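Local coordinates for protein arsenate reductase (ArsC) (Archaeoglobus fulgidus, PDB 1Y1L) that probably reduces arsenate to arsenite in arsenical detoxification, using a fold of the low molecular weight protein tyrosine phosphatase family, at residues L67-E78 against L85-I96. Residues are numbered along the deposited sequence; the frame is centred on the assembly and turned at random.
Sequences LDDFDLIVTVCE and LPTDKPVTRWHI. With CD (cadmium ion), chain F; CD (cadmium ion), chain H.
Strands 73-77 and 91-95 run parallel, their axes 4.4 Å apart and turned by 28°, joined by a ladder of backbone hydrogen bonds that starts at Ile73 N to Pro90 O (2.9 Å) and goes on through Thr75 N to Thr92 O and Trp94 N to Thr75 O. Val74 and Trp94 share one face of the sheet: Val74 CG2 stands 3.6 Å from the centroid of the six-membered ring of Trp94, 14° off the ring normal, a CH-pi contact over the middle of the indole. That methyl is roughly anti to the backbone N of Val74, which carries it out over the ring. Arg117 of helix 106-121 makes a cation-pi contact with the same indole. On the face of Ile73 and Thr75, Leu85 folds back over the strand, its CD1 3.6 Å from Ile73 CD1 and its CD2 3.7 Å from Leu67 CD1. Farther along this face Cys77, disulfide-bonded to Cys82, has its SG beside CB and CG of Arg93. The imidazole of His95 works at both nitrogens: ND1 donates to Glu78 O (3.1 Å), nearly in line with the carbonyl, while NE2 binds a cadmium ion (2.4 Å) together with Asp88 of a second subunit. These are the third and fourth strands of the 2-1-3-4 parallel sheet of the low molecular weight phosphatase fold, the fourth being outermost within the chain and carrying this intersubunit metal site.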
ATOM      1  N   LEU A  67       7.445  15.759  -3.727  1.00 64.03           N
ATOM      2  CA  LEU A  67       7.199  15.233  -2.390  1.00 60.11           C
ATOM      3  C   LEU A  67       8.336  15.171  -1.389  1.00 59.58           C
ATOM      4  O   LEU A  67       8.139  15.471  -0.213  1.00 64.86           O
ATOM      5  CB  LEU A  67       6.559  13.853  -2.495  1.00 58.52           C
ATOM      6  CG  LEU A  67       5.134  13.850  -3.043  1.00 60.71           C
ATOM      7  CD1 LEU A  67       4.670  12.420  -3.303  1.00 67.86           C
ATOM      8  CD2 LEU A  67       4.216  14.541  -2.050  1.00 63.54           C
ATOM      9  N   ASP A  68       9.512  14.749  -1.828  1.00 56.43           N
ATOM     10  CA  ASP A  68      10.645  14.628  -0.917  1.00 55.48           C
ATOM     11  C   ASP A  68      10.956  15.891  -0.099  1.00 52.36           C
ATOM     12  O   ASP A  68      11.638  15.819   0.926  1.00 50.53           O
ATOM     13  CB  ASP A  68      11.876  14.132  -1.681  1.00 60.42           C
ATOM     14  CG  ASP A  68      11.672  12.738  -2.278  1.00 63.36           C
ATOM     15  OD1 ASP A  68      12.093  12.521  -3.437  1.00 65.27           O
ATOM     16  OD2 ASP A  68      11.091  11.863  -1.593  1.00 60.30           O
ATOM     17  N   ASP A  69      10.447  17.036  -0.552  1.00 50.82           N
ATOM     18  CA  ASP A  69      10.649  18.306   0.136  1.00 49.50           C
ATOM     19  C   ASP A  69      10.025  18.302   1.529  1.00 45.54           C
ATOM     20  O   ASP A  69      10.505  18.986   2.432  1.00 42.86           O
ATOM     21  CB  ASP A  69      10.025  19.458  -0.668  1.00 55.30           C
ATOM     22  CG  ASP A  69      10.773  19.762  -1.964  1.00 59.76           C
ATOM     23  OD1 ASP A  69      11.928  19.311  -2.130  1.00 63.41           O
ATOM     24  OD2 ASP A  69      10.201  20.477  -2.817  1.00 61.24           O
ATOM     25  N   PHE A  70       8.943  17.546   1.684  1.00 40.54           N
ATOM     26  CA  PHE A  70       8.201  17.463   2.941  1.00 38.43           C
ATOM     27  C   PHE A  70       8.734  16.428   3.938  1.00 36.32           C
ATOM     28  O   PHE A  70       9.527  15.570   3.575  1.00 43.25           O
ATOM     29  CB  PHE A  70       6.718  17.232   2.619  1.00 38.70           C
ATOM     30  CG  PHE A  70       6.160  18.226   1.638  1.00 35.99           C
ATOM     31  CD1 PHE A  70       6.287  18.011   0.276  1.00 35.49           C
ATOM     32  CD2 PHE A  70       5.588  19.420   2.074  1.00 33.33           C
ATOM     33  CE1 PHE A  70       5.864  18.968  -0.642  1.00 40.19           C
ATOM     34  CE2 PHE A  70       5.160  20.383   1.161  1.00 36.19           C
ATOM     35  CZ  PHE A  70       5.301  20.157  -0.201  1.00 37.83           C
ATOM     36  N   ASP A  71       8.312  16.508   5.195  1.00 26.20           N
ATOM     37  CA  ASP A  71       8.788  15.577   6.204  1.00 25.97           C
ATOM     38  C   ASP A  71       7.703  14.779   6.874  1.00 25.03           C
ATOM     39  O   ASP A  71       7.962  14.011   7.808  1.00 25.16           O
ATOM     40  CB  ASP A  71       9.600  16.321   7.239  1.00 27.07           C
ATOM     41  CG  ASP A  71      10.708  17.087   6.618  1.00 25.92           C
ATOM     42  OD1 ASP A  71      10.485  18.271   6.297  1.00 30.93           O
ATOM     43  OD2 ASP A  71      11.777  16.488   6.391  1.00 35.76           O
ATOM     44  N   LEU A  72       6.479  14.997   6.418  1.00 25.88           N
ATOM     45  CA  LEU A  72       5.294  14.289   6.913  1.00 26.80           C
ATOM     46  C   LEU A  72       4.173  14.648   5.981  1.00 23.04           C
ATOM     47  O   LEU A  72       3.739  15.786   5.962  1.00 24.03           O
ATOM     48  CB  LEU A  72       4.933  14.710   8.345  1.00 28.87           C
ATOM     49  CG  LEU A  72       3.714  14.124   9.074  1.00 24.06           C
ATOM     50  CD1 LEU A  72       2.596  15.123   9.110  1.00 24.59           C
ATOM     51  CD2 LEU A  72       3.265  12.825   8.461  1.00 23.47           C
ATOM     52  N   ILE A  73       3.782  13.714   5.131  1.00 23.70           N
ATOM     53  CA  ILE A  73       2.688  13.983   4.219  1.00 27.90           C
ATOM     54  C   ILE A  73       1.438  13.284   4.735  1.00 31.33           C
ATOM     55  O   ILE A  73       1.376  12.063   4.783  1.00 30.47           O
ATOM     56  CB  ILE A  73       3.050  13.621   2.742  1.00 23.46           C
ATOM     57  CG1 ILE A  73       1.823  13.711   1.826  1.00 26.66           C
ATOM     58  CG2 ILE A  73       3.732  12.279   2.666  1.00 23.76           C
ATOM     59  CD1 ILE A  73       0.995  12.438   1.735  1.00 30.82           C
ATOM     60  N   VAL A  74       0.520  14.082   5.271  1.00 30.35           N
ATOM     61  CA  VAL A  74      -0.743  13.583   5.797  1.00 26.55           C
ATOM     62  C   VAL A  74      -1.718  13.492   4.627  1.00 25.32           C
ATOM     63  O   VAL A  74      -1.871  14.457   3.867  1.00 30.27           O
ATOM     64  CB  VAL A  74      -1.289  14.521   6.897  1.00 24.46           C
ATOM     65  CG1 VAL A  74      -0.880  15.941   6.615  1.00 29.39           C
ATOM     66  CG2 VAL A  74      -2.800  14.424   6.987  1.00 17.90           C
ATOM     67  N   THR A  75      -2.330  12.321   4.462  1.00 29.11           N
ATOM     68  CA  THR A  75      -3.286  12.084   3.376  1.00 33.69           C
ATOM     69  C   THR A  75      -4.734  12.057   3.878  1.00 35.10           C
ATOM     70  O   THR A  75      -5.093  11.253   4.747  1.00 36.54           O
ATOM     71  CB  THR A  75      -2.970  10.760   2.626  1.00 28.45           C
ATOM     72  OG1 THR A  75      -1.796  10.927   1.826  1.00 37.72           O
ATOM     73  CG2 THR A  75      -4.117  10.360   1.717  1.00 27.24           C
ATOM     74  N   VAL A  76      -5.550  12.973   3.367  1.00 36.88           N
ATOM     75  CA  VAL A  76      -6.954  13.029   3.752  1.00 36.14           C
ATOM     76  C   VAL A  76      -7.725  12.065   2.853  1.00 43.18           C
ATOM     77  O   VAL A  76      -8.061  12.393   1.704  1.00 42.49           O
ATOM     78  CB  VAL A  76      -7.530  14.459   3.634  1.00 32.08           C
ATOM     79  CG1 VAL A  76      -9.010  14.447   3.906  1.00 28.31           C
ATOM     80  CG2 VAL A  76      -6.861  15.370   4.637  1.00 26.19           C
ATOM     81  N   CYS A  77      -7.943  10.856   3.370  1.00 54.20           N
ATOM     82  CA  CYS A  77      -8.647   9.793   2.655  1.00 63.96           C
ATOM     83  C   CYS A  77     -10.179   9.839   2.775  1.00 60.81           C
ATOM     84  O   CYS A  77     -10.739  10.514   3.650  1.00 57.58           O
ATOM     85  CB  CYS A  77      -8.194   8.414   3.194  1.00 68.43           C
ATOM     86  SG  CYS A  77      -6.443   8.465   3.693  1.00 97.33           S
ATOM     87  N   GLU A  78     -10.839   9.110   1.875  1.00 61.89           N
ATOM     88  CA  GLU A  78     -12.296   9.015   1.824  1.00 62.62           C
ATOM     89  C   GLU A  78     -12.775   7.948   2.814  1.00 69.19           C
ATOM     90  O   GLU A  78     -11.991   7.456   3.627  1.00 67.12           O
ATOM     91  CB  GLU A  78     -12.726   8.623   0.409  1.00 58.27           C
ATOM     92  CG  GLU A  78     -12.204   9.532  -0.694  1.00 49.03           C
ATOM     93  CD  GLU A  78     -13.136  10.687  -1.002  1.00 51.71           C
ATOM     94  OE1 GLU A  78     -12.992  11.754  -0.370  1.00 48.32           O
ATOM     95  OE2 GLU A  78     -14.010  10.531  -1.886  1.00 53.62           O
ATOM     96  N   LEU A  85       0.927   7.617  -2.133  1.00 45.57           N
ATOM     97  CA  LEU A  85       1.821   8.449  -2.927  1.00 41.75           C
ATOM     98  C   LEU A  85       3.167   7.778  -3.098  1.00 41.57           C
ATOM     99  O   LEU A  85       3.536   6.914  -2.306  1.00 38.20           O
ATOM    100  CB  LEU A  85       1.991   9.833  -2.302  1.00 43.35           C
ATOM    101  CG  LEU A  85       0.737  10.704  -2.261  1.00 43.74           C
ATOM    102  CD1 LEU A  85      -0.117  10.356  -1.041  1.00 45.10           C
ATOM    103  CD2 LEU A  85       1.157  12.154  -2.199  1.00 44.16           C
ATOM    104  N   PRO A  86       3.909   8.162  -4.151  1.00 41.27           N
ATOM    105  CA  PRO A  86       5.237   7.640  -4.502  1.00 38.67           C
ATOM    106  C   PRO A  86       6.374   8.106  -3.576  1.00 36.69           C
ATOM    107  O   PRO A  86       7.295   8.807  -4.014  1.00 36.71           O
ATOM    108  CB  PRO A  86       5.426   8.163  -5.924  1.00 41.30           C
ATOM    109  CG  PRO A  86       4.743   9.487  -5.873  1.00 37.33           C
ATOM    110  CD  PRO A  86       3.466   9.157  -5.146  1.00 39.65           C
ATOM    111  N   THR A  87       6.335   7.674  -2.319  1.00 33.53           N
ATOM    112  CA  THR A  87       7.357   8.073  -1.377  1.00 34.24           C
ATOM    113  C   THR A  87       7.542   7.097  -0.214  1.00 35.94           C
ATOM    114  O   THR A  87       6.559   6.682   0.402  1.00 39.60           O
ATOM    115  CB  THR A  87       7.045   9.489  -0.843  1.00 34.70           C
ATOM    116  OG1 THR A  87       8.187  10.011  -0.152  1.00 45.94           O
ATOM    117  CG2 THR A  87       5.850   9.476   0.099  1.00 26.66           C
ATOM    118  N   ASP A  88       8.793   6.662   0.018  1.00 38.21           N
ATOM    119  CA  ASP A  88       9.127   5.757   1.139  1.00 35.44           C
ATOM    120  C   ASP A  88       9.168   6.682   2.402  1.00 33.29           C
ATOM    121  O   ASP A  88       9.584   6.265   3.478  1.00 31.89           O
ATOM    122  CB  ASP A  88      10.463   5.039   0.908  1.00 39.09           C
ATOM    123  CG  ASP A  88      10.285   3.923  -0.125  1.00 43.76           C
ATOM    124  OD1 ASP A  88      10.677   4.089  -1.301  1.00 45.02           O
ATOM    125  OD2 ASP A  88       9.743   2.831   0.155  1.00 48.67           O
ATOM    126  N   LYS A  89       8.749   7.944   2.238  1.00 33.19           N
ATOM    127  CA  LYS A  89       8.666   8.949   3.320  1.00 38.18           C
ATOM    128  C   LYS A  89       7.510   8.665   4.290  1.00 40.47           C
ATOM    129  O   LYS A  89       6.694   7.764   4.064  1.00 50.05           O
ATOM    130  CB  LYS A  89       8.422  10.339   2.727  1.00 36.74           C
ATOM    131  CG  LYS A  89       9.670  11.123   2.380  1.00 43.30           C
ATOM    132  CD  LYS A  89      10.375  11.657   3.628  1.00 41.00           C
ATOM    133  CE  LYS A  89      11.510  12.617   3.272  1.00 40.76           C
ATOM    134  NZ  LYS A  89      12.038  13.318   4.474  1.00 50.02           N
ATOM    135  N   PRO A  90       7.395   9.456   5.367  1.00 35.22           N
ATOM    136  CA  PRO A  90       6.310   9.237   6.329  1.00 34.09           C
ATOM    137  C   PRO A  90       4.999   9.876   5.898  1.00 29.12           C
ATOM    138  O   PRO A  90       4.975  11.045   5.513  1.00 32.53           O
ATOM    139  CB  PRO A  90       6.850   9.887   7.600  1.00 36.26           C
ATOM    140  CG  PRO A  90       7.638  11.018   7.072  1.00 37.44           C
ATOM    141  CD  PRO A  90       8.376  10.409   5.903  1.00 36.19           C
ATOM    142  N   VAL A  91       3.918   9.101   5.959  1.00 27.29           N
ATOM    143  CA  VAL A  91       2.593   9.581   5.580  1.00 27.55           C
ATOM    144  C   VAL A  91       1.472   8.941   6.409  1.00 28.63           C
ATOM    145  O   VAL A  91       1.486   7.734   6.659  1.00 30.14           O
ATOM    146  CB  VAL A  91       2.318   9.420   4.037  1.00 19.41           C
ATOM    147  CG1 VAL A  91       3.440   8.675   3.332  1.00 10.24           C
ATOM    148  CG2 VAL A  91       0.989   8.742   3.796  1.00 13.23           C
ATOM    149  N   THR A  92       0.530   9.766   6.864  1.00 33.28           N
ATOM    150  CA  THR A  92      -0.610   9.298   7.656  1.00 36.03           C
ATOM    151  C   THR A  92      -1.889   9.331   6.810  1.00 39.62           C
ATOM    152  O   THR A  92      -1.872   9.750   5.645  1.00 43.79           O
ATOM    153  CB  THR A  92      -0.849  10.174   8.898  1.00 35.52           C
ATOM    154  OG1 THR A  92       0.401  10.579   9.467  1.00 44.31           O
ATOM    155  CG2 THR A  92      -1.610   9.396   9.949  1.00 33.47           C
ATOM    156  N   ARG A  93      -3.001   8.902   7.401  1.00 37.18           N
ATOM    157  CA  ARG A  93      -4.282   8.881   6.704  1.00 34.58           C
ATOM    158  C   ARG A  93      -5.419   9.378   7.581  1.00 34.26           C
ATOM    159  O   ARG A  93      -5.638   8.860   8.675  1.00 35.49           O
ATOM    160  CB  ARG A  93      -4.582   7.465   6.234  1.00 31.06           C
ATOM    161  CG  ARG A  93      -3.548   6.923   5.265  1.00 37.16           C
ATOM    162  CD  ARG A  93      -3.826   5.480   4.909  1.00 41.00           C
ATOM    163  NE  ARG A  93      -2.891   4.966   3.910  1.00 48.76           N
ATOM    164  CZ  ARG A  93      -2.433   3.714   3.887  1.00 52.25           C
ATOM    165  NH1 ARG A  93      -1.585   3.342   2.932  1.00 47.96           N
ATOM    166  NH2 ARG A  93      -2.807   2.834   4.817  1.00 46.86           N
ATOM    167  N   TRP A  94      -6.126  10.402   7.115  1.00 33.66           N
ATOM    168  CA  TRP A  94      -7.244  10.939   7.874  1.00 30.36           C
ATOM    169  C   TRP A  94      -8.522  10.696   7.116  1.00 34.49           C
ATOM    170  O   TRP A  94      -8.684  11.189   6.007  1.00 37.83           O
ATOM    171  CB  TRP A  94      -7.098  12.439   8.077  1.00 24.50           C
ATOM    172  CG  TRP A  94      -5.997  12.823   8.977  1.00 24.05           C
ATOM    173  CD1 TRP A  94      -5.146  11.992   9.637  1.00 19.98           C
ATOM    174  CD2 TRP A  94      -5.589  14.157   9.295  1.00 20.52           C
ATOM    175  NE1 TRP A  94      -4.225  12.725  10.336  1.00 22.54           N
ATOM    176  CE2 TRP A  94      -4.471  14.058  10.139  1.00 14.04           C
ATOM    177  CE3 TRP A  94      -6.059  15.427   8.938  1.00 14.08           C
ATOM    178  CZ2 TRP A  94      -3.811  15.174  10.633  1.00  8.03           C
ATOM    179  CZ3 TRP A  94      -5.407  16.533   9.424  1.00 21.48           C
ATOM    180  CH2 TRP A  94      -4.293  16.402  10.263  1.00 19.58           C
ATOM    181  N   HIS A  95      -9.419   9.918   7.699  1.00 38.57           N
ATOM    182  CA  HIS A  95     -10.695   9.666   7.051  1.00 40.12           C
ATOM    183  C   HIS A  95     -11.630  10.820   7.421  1.00 39.42           C
ATOM    184  O   HIS A  95     -12.111  10.918   8.553  1.00 38.12           O
ATOM    185  CB  HIS A  95     -11.244   8.316   7.498  1.00 48.38           C
ATOM    186  CG  HIS A  95     -10.331   7.169   7.188  1.00 56.15           C
ATOM    187  ND1 HIS A  95     -10.085   6.737   5.901  1.00 65.69           N
ATOM    188  CD2 HIS A  95      -9.603   6.364   7.997  1.00 60.57           C
ATOM    189  CE1 HIS A  95      -9.251   5.713   5.931  1.00 66.99           C
ATOM    190  NE2 HIS A  95      -8.943   5.466   7.192  1.00 65.80           N
ATOM    191  N   ILE A  96     -11.818  11.731   6.474  1.00 37.62           N
ATOM    192  CA  ILE A  96     -12.649  12.904   6.683  1.00 27.63           C
ATOM    193  C   ILE A  96     -13.747  13.032   5.633  1.00 27.85           C
ATOM    194  O   ILE A  96     -13.494  12.983   4.422  1.00 27.88           O
ATOM    195  CB  ILE A  96     -11.788  14.177   6.673  1.00 29.29           C
ATOM    196  CG1 ILE A  96     -10.736  14.098   7.785  1.00 34.08           C
ATOM    197  CG2 ILE A  96     -12.655  15.404   6.853  1.00 36.74           C
ATOM    198  CD1 ILE A  96      -9.773  15.257   7.815  1.00 42.51           C
TER
HETATM  199 CD    CD F 125      11.371   1.919  -1.362  1.00  3.11          CD
HETATM  200 CD    CD H 127      -8.282   3.301   6.427  1.00  2.58          CD